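Local atomic coordinates of botulinum neurotoxin type G (PDB entry 3MPP), a protein that binds host cells through its receptor-binding domain and delivers its light chain, a zinc metalloprotease, into the host cytosol. Residues G305-L310 against V349-K354; C363-E368 against W420-V425; N232-D237 against N300-G305. The protein carries 4 engineered substitutions. All coordinates share one frame; numbering follows the deposited sequence. Where two conformers were deposited one is given.

Interaction 1 (G305-L310 against V349-K354)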
loop_
_atom_site.group_PDB
_atom_site.type_symbol
_atom_site.label_atom_id
_atom_site.label_comp_id
_atom_site.label_asym_id
_atom_site.label_seq_id
_atom_site.Cartn_x
_atom_site.Cartn_y
_atom_site.Cartn_z
ATOM N N GLY A 305 17.314 -6.863 5.408
ATOM C CA GLY A 305 18.570 -7.549 5.656
ATOM C C GLY A 305 18.469 -9.018 6.048
ATOM O O GLY A 305 19.491 -9.698 6.138
ATOM N N ASP A 306 17.255 -9.515 6.297
ATOM C CA ASP A 306 17.075 -10.936 6.638
ATOM C C ASP A 306 17.662 -11.815 5.538
ATOM O O ASP A 306 17.631 -11.438 4.368
ATOM C CB ASP A 306 15.590 -11.299 6.763
ATOM C CG ASP A 306 15.008 -10.975 8.137
ATOM O OD1 ASP A 306 15.761 -10.504 9.007
ATOM O OD2 ASP A 306 13.789 -11.183 8.336
ATOM N N TYR A 307 18.163 -12.988 5.928
ATOM C CA TYR A 307 18.585 -14.019 4.985
ATOM C C TYR A 307 17.424 -14.975 4.681
ATOM O O TYR A 307 16.808 -15.530 5.597
ATOM C CB TYR A 307 19.788 -14.771 5.541
ATOM C CG TYR A 307 21.028 -13.905 5.606
ATOM C CD1 TYR A 307 21.847 -13.753 4.501
ATOM C CD2 TYR A 307 21.371 -13.232 6.772
ATOM C CE1 TYR A 307 22.980 -12.961 4.551
ATOM C CE2 TYR A 307 22.502 -12.437 6.831
ATOM C CZ TYR A 307 23.302 -12.308 5.715
ATOM O OH TYR A 307 24.426 -11.518 5.760
ATOM N N ILE A 308 17.109 -15.147 3.401
ATOM C CA ILE A 308 15.887 -15.842 3.031
ATOM C C ILE A 308 16.115 -16.769 1.859
ATOM O O ILE A 308 17.130 -16.659 1.154
ATOM C CB ILE A 308 14.774 -14.840 2.613
ATOM C CG1 ILE A 308 15.149 -14.189 1.271
ATOM C CG2 ILE A 308 14.578 -13.782 3.702
ATOM C CD1 ILE A 308 14.000 -13.913 0.366
ATOM N N TYR A 309 15.187 -17.705 1.679
ATOM C CA TYR A 309 15.064 -18.415 0.408
ATOM C C TYR A 309 13.779 -18.000 -0.277
ATOM O O TYR A 309 12.799 -17.659 0.388
ATOM C CB TYR A 309 14.973 -19.933 0.611
ATOM C CG TYR A 309 16.047 -20.553 1.446
ATOM C CD1 TYR A 309 17.377 -20.499 1.054
ATOM C CD2 TYR A 309 15.730 -21.248 2.609
ATOM C CE1 TYR A 309 18.375 -21.113 1.810
ATOM C CE2 TYR A 309 16.726 -21.866 3.375
ATOM C CZ TYR A 309 18.046 -21.785 2.965
ATOM O OH TYR A 309 19.046 -22.377 3.709
ATOM N N LEU A 310 13.758 -18.091 -1.603
ATOM C CA LEU A 310 12.511 -17.899 -2.329
ATOM C C LEU A 310 12.067 -19.256 -2.880
ATOM O O LEU A 310 12.652 -19.751 -3.843
ATOM C CB LEU A 310 12.691 -16.866 -3.457
ATOM C CG LEU A 310 12.851 -15.394 -3.026
ATOM C CD1 LEU A 310 13.100 -14.451 -4.225
ATOM C CD2 LEU A 310 11.599 -14.927 -2.253
ATOM N N VAL A 349 20.811 -18.718 -0.895
ATOM C CA VAL A 349 20.700 -17.767 0.212
ATOM C C VAL A 349 20.692 -16.302 -0.282
ATOM O O VAL A 349 21.682 -15.791 -0.837
ATOM C CB VAL A 349 21.815 -17.989 1.238
ATOM C CG1 VAL A 349 21.684 -16.982 2.371
ATOM C CG2 VAL A 349 21.768 -19.444 1.760
ATOM N N LEU A 350 19.553 -15.646 -0.090
ATOM C CA LEU A 350 19.337 -14.292 -0.572
ATOM C C LEU A 350 19.108 -13.332 0.588
ATOM O O LEU A 350 18.902 -13.749 1.728
ATOM C CB LEU A 350 18.091 -14.249 -1.462
ATOM C CG LEU A 350 18.000 -15.322 -2.539
ATOM C CD1 LEU A 350 16.650 -15.227 -3.278
ATOM C CD2 LEU A 350 19.189 -15.186 -3.484
ATOM N N GLN A 351 19.120 -12.039 0.276
ATOM C CA GLN A 351 18.841 -11.005 1.266
ATOM C C GLN A 351 17.903 -9.972 0.662
ATOM O O GLN A 351 18.149 -9.464 -0.438
ATOM C CB GLN A 351 20.133 -10.330 1.720
ATOM C CG GLN A 351 21.164 -11.276 2.297
ATOM C CD GLN A 351 22.538 -10.637 2.401
ATOM O OE1 GLN A 351 22.689 -9.555 2.963
ATOM N NE2 GLN A 351 23.550 -11.309 1.858
ATOM N N ILE A 352 16.815 -9.676 1.369
ATOM C CA ILE A 352 15.870 -8.661 0.921
ATOM C C ILE A 352 16.266 -7.326 1.537
ATOM O O ILE A 352 16.564 -7.235 2.730
ATOM C CB ILE A 352 14.411 -9.015 1.271
ATOM C CG1 ILE A 352 14.045 -10.392 0.728
ATOM C CG2 ILE A 352 13.452 -8.011 0.663
ATOM C CD1 ILE A 352 12.542 -10.633 0.693
ATOM N N LYS A 353 16.277 -6.289 0.711
ATOM C CA LYS A 353 16.826 -5.013 1.127
ATOM C C LYS A 353 15.882 -3.875 0.736
ATOM O O LYS A 353 14.962 -4.053 -0.060
ATOM C CB LYS A 353 18.186 -4.788 0.460
ATOM C CG LYS A 353 19.183 -5.915 0.599
ATOM C CD LYS A 353 19.837 -5.958 1.971
ATOM C CE LYS A 353 20.749 -4.782 2.196
ATOM N NZ LYS A 353 21.751 -5.125 3.251
ATOM N N LYS A 354 16.126 -2.702 1.303
ATOM C CA LYS A 354 15.459 -1.483 0.857
ATOM C C LYS A 354 16.492 -0.359 0.820
ATOM O O LYS A 354 16.637 0.406 1.779
ATOM C CB LYS A 354 14.306 -1.111 1.794
ATOM C CG LYS A 354 13.192 -0.396 1.081
ATOM C CD LYS A 354 12.311 0.384 2.044
ATOM C CE LYS A 354 11.567 -0.520 2.990
ATOM N NZ LYS A 354 10.512 0.254 3.701
#
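Ile308 and Leu350 form a hydrogen-bonded antiparallel pair in the beta-trefoil subdomain, the C-terminal half of the receptor-binding domain. The pair joins strand 307-312 to strand 346-353. Two backbone bonds close it: Ile308 N to Leu350 O at 2.8 Å, and Leu350 N to Ile308 O at 2.9 Å. Leu350 O has a further neighbour, since the CA-H of Tyr307 approaches it with CA at 3.3 Å. The two short strand segments meet steeply, at 107° between their N-to-C directions, and the pairing stays brief.

The next pair, Tyr307 with Gln351, is non-hydrogen-bonded. Both side chains lie on one face of the sheet, where the tyrosine is exposed. Gln351 was modelled in two conformers, so the detail of its contact with the ring is uncertain. Val349 also borders this face, with CG1 3.9 Å from Tyr307 CD1. Its other methyl, CG2, sits 3.8 Å from Tyr309 CE1. The Tyr309 ring also makes a cation-pi contact with Arg321.

The opposite face, carrying Ile308 and Leu350, is apolar and buried. Ile308 holds CG1 between its backbone N and carbonyl carbon (chi1 70°). From there CD1 reaches Ile352 CG1 at 3.5 Å, and the two isoleucines cross at about a right angle. Leu310 crosses Leu350 in a similar way, with the two CD1 methyls 3.8 Å apart. Phe377 touches both leucines, and Ile365 and Cys367 of the next strand also pack on Leu350.

Before the strand, Gly305 turns the chain with a positive phi. At its backbone angles, a beta carbon would press on the carbonyl oxygen of Glu304. The turn lets Gly305 N reach back to Ile352 O at 2.8 Å, with a C=O...N angle of 176°, so the N-H meets the oxygen almost head-on.

Interaction 2 (C363-E368 against W420-V425)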
loop_
_atom_site.group_PDB
_atom_site.type_symbol
_atom_site.label_atom_id
_atom_site.label_comp_id
_atom_site.label_asym_id
_atom_site.label_seq_id
_atom_site.Cartn_x
_atom_site.Cartn_y
_atom_site.Cartn_z
ATOM N N CYS A 363 11.258 -3.238 -2.915
ATOM C CA CYS A 363 12.419 -3.790 -2.238
ATOM C C CYS A 363 13.336 -4.380 -3.296
ATOM O O CYS A 363 12.940 -4.525 -4.452
ATOM C CB CYS A 363 12.002 -4.862 -1.219
ATOM S SG CYS A 363 11.249 -6.314 -1.985
ATOM N N GLN A 364 14.570 -4.684 -2.905
ATOM C CA GLN A 364 15.559 -5.258 -3.815
ATOM C C GLN A 364 15.978 -6.615 -3.272
ATOM O O GLN A 364 15.858 -6.865 -2.071
ATOM C CB GLN A 364 16.801 -4.357 -3.906
ATOM C CG GLN A 364 16.529 -2.942 -4.452
ATOM C CD GLN A 364 15.912 -2.002 -3.422
ATOM O OE1 GLN A 364 16.305 -1.989 -2.246
ATOM N NE2 GLN A 364 14.950 -1.200 -3.867
ATOM N N ILE A 365 16.470 -7.491 -4.143
ATOM C CA ILE A 365 16.906 -8.818 -3.697
ATOM C C ILE A 365 18.366 -9.011 -4.074
ATOM O O ILE A 365 18.710 -8.976 -5.249
ATOM C CB ILE A 365 16.043 -9.944 -4.308
ATOM C CG1 ILE A 365 14.564 -9.676 -4.036
ATOM C CG2 ILE A 365 16.474 -11.319 -3.753
ATOM C CD1 ILE A 365 13.608 -10.218 -5.080
ATOM N N LEU A 366 19.204 -9.204 -3.056
ATOM C CA LEU A 366 20.642 -9.298 -3.188
ATOM C C LEU A 366 21.101 -10.744 -2.972
ATOM O O LEU A 366 20.487 -11.492 -2.220
ATOM C CB LEU A 366 21.297 -8.381 -2.137
ATOM C CG LEU A 366 22.791 -8.517 -1.826
ATOM C CD1 LEU A 366 23.646 -8.096 -3.003
ATOM C CD2 LEU A 366 23.189 -7.720 -0.574
ATOM N N CYS A 367 22.169 -11.139 -3.654
ATOM C CA CYS A 367 22.855 -12.382 -3.329
ATOM C C CYS A 367 24.349 -12.133 -3.194
ATOM O O CYS A 367 24.982 -11.581 -4.105
ATOM C CB CYS A 367 22.603 -13.462 -4.382
ATOM S SG CYS A 367 23.269 -15.093 -3.934
ATOM N N GLU A 368 24.902 -12.528 -2.050
ATOM C CA GLU A 368 26.324 -12.368 -1.755
ATOM C C GLU A 368 26.844 -13.646 -1.094
ATOM O O GLU A 368 26.124 -14.278 -0.333
ATOM C CB GLU A 368 26.545 -11.209 -0.785
ATOM C CG GLU A 368 26.420 -9.822 -1.374
ATOM C CD GLU A 368 26.863 -8.745 -0.390
ATOM O OE1 GLU A 368 26.829 -9.004 0.835
ATOM O OE2 GLU A 368 27.243 -7.640 -0.837
ATOM N N TRP A 420 11.212 -4.586 -6.728
ATOM C CA TRP A 420 10.138 -5.565 -6.750
ATOM C C TRP A 420 9.107 -5.302 -5.671
ATOM O O TRP A 420 9.419 -4.691 -4.639
ATOM C CB TRP A 420 10.726 -6.962 -6.507
ATOM C CG TRP A 420 11.790 -7.388 -7.516
ATOM C CD1 TRP A 420 13.150 -7.240 -7.392
ATOM C CD2 TRP A 420 11.572 -8.038 -8.788
ATOM N NE1 TRP A 420 13.787 -7.756 -8.517
ATOM C CE2 TRP A 420 12.846 -8.256 -9.377
ATOM C CE3 TRP A 420 10.430 -8.452 -9.482
ATOM C CZ2 TRP A 420 13.003 -8.877 -10.625
ATOM C CZ3 TRP A 420 10.590 -9.071 -10.726
ATOM C CH2 TRP A 420 11.868 -9.263 -11.286
ATOM N N GLN A 421 7.883 -5.771 -5.911
ATOM C CA GLN A 421 6.885 -5.852 -4.851
ATOM C C GLN A 421 6.254 -7.233 -4.846
ATOM O O GLN A 421 6.127 -7.884 -5.890
ATOM C CB GLN A 421 5.808 -4.774 -5.032
ATOM C CG GLN A 421 6.371 -3.341 -4.978
ATOM C CD GLN A 421 5.292 -2.294 -5.118
ATOM O OE1 GLN A 421 4.181 -2.463 -4.614
ATOM N NE2 GLN A 421 5.615 -1.194 -5.795
ATOM N N PHE A 422 5.870 -7.675 -3.660
ATOM C CA PHE A 422 5.243 -8.973 -3.483
ATOM C C PHE A 422 3.726 -8.807 -3.309
ATOM O O PHE A 422 3.267 -8.021 -2.468
ATOM C CB PHE A 422 5.851 -9.674 -2.268
ATOM C CG PHE A 422 7.304 -10.112 -2.474
ATOM C CD1 PHE A 422 7.604 -11.364 -3.010
ATOM C CD2 PHE A 422 8.356 -9.274 -2.133
ATOM C CE1 PHE A 422 8.926 -11.776 -3.198
ATOM C CE2 PHE A 422 9.697 -9.679 -2.315
ATOM C CZ PHE A 422 9.974 -10.931 -2.852
ATOM N N ILE A 423 2.956 -9.559 -4.087
ATOM C CA ILE A 423 1.496 -9.411 -4.109
ATOM C C ILE A 423 0.790 -10.658 -3.559
ATOM O O ILE A 423 0.742 -11.688 -4.219
ATOM C CB ILE A 423 0.970 -9.165 -5.555
ATOM C CG1 ILE A 423 1.809 -8.114 -6.281
ATOM C CG2 ILE A 423 -0.496 -8.744 -5.522
ATOM C CD1 ILE A 423 1.247 -7.772 -7.697
ATOM N N PRO A 424 0.253 -10.568 -2.331
ATOM C CA PRO A 424 -0.616 -11.641 -1.844
ATOM C C PRO A 424 -2.040 -11.470 -2.355
ATOM O O PRO A 424 -2.470 -10.340 -2.604
ATOM C CB PRO A 424 -0.624 -11.435 -0.326
ATOM C CG PRO A 424 -0.270 -9.953 -0.124
ATOM C CD PRO A 424 0.311 -9.413 -1.411
ATOM N N VAL A 425 -2.769 -12.577 -2.487
ATOM C CA VAL A 425 -4.193 -12.515 -2.801
ATOM C C VAL A 425 -4.907 -11.818 -1.650
ATOM O O VAL A 425 -4.751 -12.216 -0.501
ATOM C CB VAL A 425 -4.815 -13.919 -2.970
ATOM C CG1 VAL A 425 -6.304 -13.785 -3.255
ATOM C CG2 VAL A 425 -4.112 -14.697 -4.077
#
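Cys363 O accepts the backbone N-H of Trp420 at 2.9 Å, in a nearly straight bond (168° at the hydrogen). The return bond runs from Cys363 N to Trp420 O, also at 2.9 Å but more bent. Together they make one antiparallel hydrogen-bonded pair. It is a single bridge, and beyond it the two chains diverge.

Side chains of Cys363, Ile365, Trp420 and Phe422 meet beside the bridge. Cys363 keeps SG between its backbone N and carbonyl carbon (chi1 65°). This sets the sulfur beside Trp420 O, 3.6 Å away, and at the rim of the Phe422 ring. SG lies 3.7 Å from Phe422 CE2, near the ring plane, which makes a sulfur-aromatic contact of the edge type.

Ile365 fills in between the two aromatic residues. Its CD1 methyl sits over one face of the Trp420 indole, 4.2 Å from the centroid of the five-membered ring and 28° off its normal. This is a CH-pi contact, with CD1 of Trp420 the nearest ring atom at 3.8 Å. The same methyl reaches Phe422 CZ at 4.3 Å.

The indole is held from outside as well. Its NE1 donates to Phe377 O, so the buried nitrogen is satisfied, and Phe397 meets the ring at a steep angle. Two side-chain amide hydrogen bonds lie beside the bridge: Gln364 NE2 to Asn419 OD1, and Gln421 NE2 to Asn362 OD1.

All four touching residues are buried. The side chain of Trp420 lies about 11 Å from that of Trp402, inferred to be a ganglioside-binding residue. The contact brings strand 420-423 against segment 363-368. It lies in the buried interior of the beta-trefoil, a pseudo-threefold fold whose three four-stranded units build a six-stranded barrel capped by hairpins.

Interaction 3 (N232-D237 against N300-G305)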
loop_
_atom_site.group_PDB
_atom_site.type_symbol
_atom_site.label_atom_id
_atom_site.label_comp_id
_atom_site.label_asym_id
_atom_site.label_seq_id
_atom_site.Cartn_x
_atom_site.Cartn_y
_atom_site.Cartn_z
ATOM N N ASN A 232 1.008 -3.562 3.531
ATOM C CA ASN A 232 1.120 -4.254 4.817
ATOM C C ASN A 232 2.488 -4.909 4.991
ATOM O O ASN A 232 3.207 -5.129 4.010
ATOM C CB ASN A 232 0.020 -5.312 4.946
ATOM C CG ASN A 232 -1.327 -4.698 5.227
ATOM O OD1 ASN A 232 -1.417 -3.692 5.930
ATOM N ND2 ASN A 232 -2.378 -5.291 4.682
ATOM N N PRO A 233 2.860 -5.231 6.240
ATOM C CA PRO A 233 4.152 -5.905 6.427
ATOM C C PRO A 233 4.321 -7.154 5.551
ATOM O O PRO A 233 3.396 -7.946 5.367
ATOM C CB PRO A 233 4.129 -6.303 7.903
ATOM C CG PRO A 233 3.258 -5.220 8.548
ATOM C CD PRO A 233 2.180 -4.944 7.520
ATOM N N LEU A 234 5.524 -7.308 5.015
ATOM C CA LEU A 234 5.894 -8.485 4.246
ATOM C C LEU A 234 6.074 -9.662 5.211
ATOM O O LEU A 234 6.656 -9.493 6.273
ATOM C CB LEU A 234 7.214 -8.210 3.523
ATOM C CG LEU A 234 7.626 -9.175 2.411
ATOM C CD1 LEU A 234 6.615 -9.177 1.259
ATOM C CD2 LEU A 234 9.023 -8.807 1.916
ATOM N N ARG A 235 5.614 -10.851 4.827
ATOM C CA ARG A 235 5.673 -12.010 5.728
ATOM C C ARG A 235 6.282 -13.281 5.137
ATOM O O ARG A 235 6.230 -13.513 3.932
ATOM C CB ARG A 235 4.273 -12.314 6.274
ATOM C CG ARG A 235 3.765 -11.175 7.159
ATOM C CD ARG A 235 2.434 -11.422 7.827
ATOM N NE ARG A 235 1.949 -10.167 8.410
ATOM C CZ ARG A 235 2.052 -9.840 9.694
ATOM N NH1 ARG A 235 2.603 -10.684 10.558
ATOM N NH2 ARG A 235 1.589 -8.675 10.120
ATOM N N TYR A 236 6.831 -14.114 6.016
ATOM C CA TYR A 236 7.305 -15.438 5.644
ATOM C C TYR A 236 6.117 -16.366 5.439
ATOM O O TYR A 236 5.025 -16.087 5.913
ATOM C CB TYR A 236 8.182 -16.010 6.753
ATOM C CG TYR A 236 9.516 -15.333 6.875
ATOM C CD1 TYR A 236 10.532 -15.613 5.966
ATOM C CD2 TYR A 236 9.766 -14.410 7.894
ATOM C CE1 TYR A 236 11.762 -14.994 6.058
ATOM C CE2 TYR A 236 11.006 -13.779 7.998
ATOM C CZ TYR A 236 12.004 -14.088 7.060
ATOM O OH TYR A 236 13.251 -13.502 7.124
ATOM N N ASP A 237 6.340 -17.473 4.742
ATOM C CA ASP A 237 5.346 -18.532 4.649
ATOM C C ASP A 237 4.024 -18.062 4.051
ATOM O O ASP A 237 2.962 -18.599 4.375
ATOM C CB ASP A 237 5.107 -19.162 6.034
ATOM C CG ASP A 237 6.371 -19.776 6.632
ATOM O OD1 ASP A 237 7.346 -20.029 5.887
ATOM O OD2 ASP A 237 6.387 -20.011 7.855
ATOM N N ASN A 300 6.546 -13.716 12.082
ATOM C CA ASN A 300 6.664 -14.084 10.678
ATOM C C ASN A 300 6.844 -12.881 9.753
ATOM O O ASN A 300 6.542 -12.950 8.562
ATOM C CB ASN A 300 5.467 -14.940 10.243
ATOM C CG ASN A 300 4.171 -14.155 10.184
ATOM O OD1 ASN A 300 3.200 -14.592 9.562
ATOM N ND2 ASN A 300 4.148 -12.991 10.825
ATOM N N ILE A 301 7.314 -11.771 10.307
ATOM C CA ILE A 301 7.524 -10.572 9.511
ATOM C C ILE A 301 8.948 -10.574 8.962
ATOM O O ILE A 301 9.896 -10.817 9.695
ATOM C CB ILE A 301 7.275 -9.295 10.330
ATOM C CG1 ILE A 301 5.789 -9.198 10.706
ATOM C CG2 ILE A 301 7.733 -8.051 9.549
ATOM C CD1 ILE A 301 5.381 -7.875 11.295
ATOM N N VAL A 302 9.087 -10.321 7.665
ATOM C CA VAL A 302 10.404 -10.236 7.038
ATOM C C VAL A 302 10.989 -8.851 7.243
ATOM O O VAL A 302 10.359 -7.849 6.914
ATOM C CB VAL A 302 10.323 -10.478 5.525
ATOM C CG1 VAL A 302 11.740 -10.653 4.952
ATOM C CG2 VAL A 302 9.447 -11.701 5.236
ATOM N N ARG A 303 12.207 -8.801 7.758
ATOM C CA ARG A 303 12.864 -7.538 8.050
ATOM C C ARG A 303 14.029 -7.266 7.115
ATOM O O ARG A 303 14.681 -8.185 6.632
ATOM C CB ARG A 303 13.315 -7.495 9.509
ATOM C CG ARG A 303 12.141 -7.184 10.433
ATOM C CD ARG A 303 12.427 -7.426 11.903
ATOM N NE ARG A 303 11.178 -7.253 12.643
ATOM C CZ ARG A 303 10.321 -8.236 12.898
ATOM N NH1 ARG A 303 10.596 -9.473 12.506
ATOM N NH2 ARG A 303 9.193 -7.983 13.549
ATOM N N GLU A 304 14.270 -5.986 6.862
ATOM C CA GLU A 304 15.350 -5.571 5.993
ATOM C C GLU A 304 16.636 -6.282 6.392
ATOM O O GLU A 304 16.993 -6.335 7.574
ATOM C CB GLU A 304 15.512 -4.051 6.072
ATOM C CG GLU A 304 15.890 -3.395 4.758
ATOM C CD GLU A 304 17.392 -3.303 4.550
ATOM O OE1 GLU A 304 18.150 -3.773 5.430
ATOM O OE2 GLU A 304 17.811 -2.752 3.506
ATOM N N GLY A 305 17.314 -6.863 5.408
ATOM C CA GLY A 305 18.570 -7.549 5.656
ATOM C C GLY A 305 18.469 -9.018 6.048
ATOM O O GLY A 305 19.491 -9.698 6.138
#
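The ring of Tyr236 carries the Val302 CG2 methyl on one face, over its centre and 3.7 Å from the centroid. This is a close CH-pi contact. The valine and tyrosine side chains cross at about a right angle. Two backbone oxygens also lie obliquely round the ring: Ile301 O is 3.6 Å from Tyr236 CE2, and Asn300 O is near CD2.

The second flat group is the guanidinium of Arg235. Ile301 CG1 lies over one of its faces, 3.5 Å from NH1. The side-chain amide of Asn300 is at its edge, the two planes being 52° apart. The arginine chain is extended from CG to NE, and the guanidinium lies against Ile301 CG1.

Between these groups the backbones bridge once, at Arg235 and Ile301. Val302 N donates to Leu234 O at 2.9 Å, from above the carbonyl plane (35° out of it). Tyr236 N donates to Asn300 O at 2.8 Å. The CA-H of Arg235 also approaches Asn300 O, with CA at 3.1 Å. Apolar contacts fill in beside the bridge. Pro233 CB meets Ile301 CD1 at 3.9 Å, and Leu234 CD2 lies 4.2 Å from Val302 CB.

Both segments are loops of the C-terminal subdomain. Pro233 and Arg235 also touch Ile35, and Asn232 OD1 accepts from Trp143 and Gln39, so this loop meets the N-terminal subdomain. Arg235 N is bonded to Tyr240 OH. The hydroxyl of Tyr236 is bonded to Asp306 OD2, which also accepts from Arg303 N.

The two backbone bonds set the alignment of two loops that have no regular strand here. Beside them, the valine methyl packs on the face of the Tyr236 ring while the hydroxyl keeps a polar partner, so one side chain serves both apolar and polar contacts.

How the interactions relate
The three contacts lie close together in the C-terminal subdomain. Interactions 1 and 2 belong to one sheet: strands 346-353 and 364-368 are neighbours, joined by Gln351 O to Leu366 N and Gln364 O to Lys353 N. Interaction 2 is wholly buried and mostly aromatic and apolar. Interaction 1 has one face buried and one partly exposed. Interaction 3 is partly buried, pairs loops and adds a guanidinium. It shares Gly305 with interaction 1. The two are linked further through the tyrosine hydroxyl of interaction 3, and by the backbone N-H of Lys354, which bonds to the Glu304 carboxylate. Interaction 3 meets interaction 2 by packing, Leu234 CD1 against Phe422 CB.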